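Local coordinates for protein beta-hydroxyacid dehydrogenase, 3-hydroxyisobutyrate dehydrogenase (Saccharomonospora xinjiangensis XJ-54, PDB 6GRL) that probably reduces imines with NADPH, as an S-selective imine reductase that also serves reductive amination, at residues 162-165 / 166-169. Sequence-based numbering, arbitrary orientation.
Sequences HEPI and LREL
Arg167 folds back over Pro164 at the C-terminal end of helix 156-166. Its CG sits between the backbone N and the carbonyl carbon (chi1 68°), and the chain bends at chi3 (81°), which lays one guanidinium face over the proline, with NH1 3.9 Å from Pro164 CB. CA of Pro164 lies 3.8 Å from the guanidinium plane on that face, offset toward its rim; the two side chains cross at a slant, in van der Waals contact. The carboxylate of Glu163 is nearby, but OE2 stays 4.7 Å from Arg167 NH2: opposite charges that are near without pairing.

Backbone bonds record the helix running out. Leu166 N donates to His162 O and Arg167 N to Glu163 O (2.9 Å), both i to i+4; next, Glu168 N instead donates to Ile165 O at 3.2 Å, 63° out of the carbonyl plane, an i to i+3 bond. Pro164 O thus loses its helical amide; instead CG of Arg167 and CG of Glu168 crowd it, and a water donates to it weakly.

That water also donates to Glu168 OE2 at 2.6 Å, while OE1 is hydrogen-bonded to His44 NE2. Holding both carboxylate oxygens, these partners fix the turn of the carboxylate at the end of a chain extended beyond CG; an alanine here would probably leave His44 without this partner and the water with only its weak bond to Pro164 O. On the buried side, Ile165 and Leu166 rest on Phe79 and Leu169 on Phe39.

A type I turn from Leu166 to Leu169 then leads toward strand 171-174: a helix C-terminus unwinding through i to i+3 bonding into a turn, here in the Rossmann-type NAD-binding domain.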
loop_
_atom_site.group_PDB
_atom_site.type_symbol
_atom_site.label_atom_id
_atom_site.label_comp_id
_atom_site.label_asym_id
_atom_site.label_seq_id
_atom_site.Cartn_x
_atom_site.Cartn_y
_atom_site.Cartn_z
ATOM N N HIS A 162 -4.486 -1.882 -20.437
ATOM C CA HIS A 162 -3.901 -3.102 -19.897
ATOM C C HIS A 162 -4.560 -3.559 -18.602
ATOM O O HIS A 162 -4.051 -4.481 -17.953
ATOM C CB HIS A 162 -2.398 -2.911 -19.677
ATOM C CG HIS A 162 -1.653 -2.530 -20.918
ATOM N ND1 HIS A 162 -1.353 -3.436 -21.914
ATOM C CD2 HIS A 162 -1.155 -1.341 -21.330
ATOM C CE1 HIS A 162 -0.699 -2.821 -22.882
ATOM N NE2 HIS A 162 -0.566 -1.549 -22.553
ATOM N N GLU A 163 -5.677 -2.945 -18.208
ATOM C CA GLU A 163 -6.358 -3.363 -16.986
ATOM C C GLU A 163 -6.748 -4.838 -16.977
ATOM O O GLU A 163 -6.595 -5.475 -15.918
ATOM C CB GLU A 163 -7.591 -2.479 -16.748
ATOM C CG GLU A 163 -8.290 -2.746 -15.424
ATOM C CD GLU A 163 -9.484 -1.841 -15.196
ATOM O OE1 GLU A 163 -9.806 -1.038 -16.096
ATOM O OE2 GLU A 163 -10.100 -1.933 -14.112
ATOM N N PRO A 164 -7.250 -5.440 -18.065
ATOM C CA PRO A 164 -7.547 -6.882 -18.012
ATOM C C PRO A 164 -6.331 -7.745 -17.721
ATOM O O PRO A 164 -6.472 -8.798 -17.085
ATOM C CB PRO A 164 -8.125 -7.172 -19.404
ATOM C CG PRO A 164 -8.684 -5.877 -19.849
ATOM C CD PRO A 164 -7.742 -4.839 -19.320
ATOM N N ILE A 165 -5.142 -7.339 -18.166
ATOM C CA ILE A 165 -3.941 -8.101 -17.839
ATOM C C ILE A 165 -3.601 -7.946 -16.362
ATOM O O ILE A 165 -3.244 -8.919 -15.687
ATOM C CB ILE A 165 -2.768 -7.672 -18.740
ATOM C CG1 ILE A 165 -3.087 -7.961 -20.207
ATOM C CG2 ILE A 165 -1.486 -8.381 -18.325
ATOM C CD1 ILE A 165 -2.030 -7.464 -21.169
ATOM N N LEU A 166 -3.721 -6.727 -15.834
ATOM C CA LEU A 166 -3.392 -6.485 -14.432
ATOM C C LEU A 166 -4.342 -7.226 -13.498
ATOM O O LEU A 166 -3.923 -7.711 -12.440
ATOM C CB LEU A 166 -3.419 -4.986 -14.141
ATOM C CG LEU A 166 -2.496 -4.117 -14.996
ATOM C CD1 LEU A 166 -2.707 -2.644 -14.680
ATOM C CD2 LEU A 166 -1.039 -4.513 -14.794
ATOM N N ARG A 167 -5.623 -7.325 -13.865
ATOM C CA ARG A 167 -6.584 -7.992 -12.992
ATOM C C ARG A 167 -6.393 -9.502 -12.954
ATOM O O ARG A 167 -7.046 -10.170 -12.145
ATOM C CB ARG A 167 -8.019 -7.657 -13.411
ATOM C CG ARG A 167 -8.443 -8.236 -14.746
ATOM C CD ARG A 167 -9.959 -8.249 -14.895
ATOM N NE ARG A 167 -10.476 -6.945 -15.302
ATOM C CZ ARG A 167 -11.127 -6.721 -16.439
ATOM N NH1 ARG A 167 -11.343 -7.714 -17.291
ATOM N NH2 ARG A 167 -11.560 -5.501 -16.727
ATOM N N GLU A 168 -5.523 -10.054 -13.802
ATOM C CA GLU A 168 -5.153 -11.457 -13.687
ATOM C C GLU A 168 -4.336 -11.738 -12.434
ATOM O O GLU A 168 -4.197 -12.904 -12.053
ATOM C CB GLU A 168 -4.371 -11.902 -14.925
ATOM C CG GLU A 168 -5.124 -11.727 -16.238
ATOM C CD GLU A 168 -4.302 -12.140 -17.446
ATOM O OE1 GLU A 168 -3.106 -12.455 -17.275
ATOM O OE2 GLU A 168 -4.852 -12.150 -18.567
ATOM N N LEU A 169 -3.798 -10.702 -11.791
ATOM C CA LEU A 169 -3.025 -10.867 -10.568
ATOM C C LEU A 169 -3.861 -10.694 -9.307
ATOM O O LEU A 169 -3.410 -11.086 -8.225
ATOM C CB LEU A 169 -1.860 -9.873 -10.547
ATOM C CG LEU A 169 -0.941 -9.896 -11.770
ATOM C CD1 LEU A 169 0.159 -8.852 -11.641
ATOM C CD2 LEU A 169 -0.347 -11.285 -11.966
HETATM O O HOH W 1 -7.368 -11.524 -18.752
#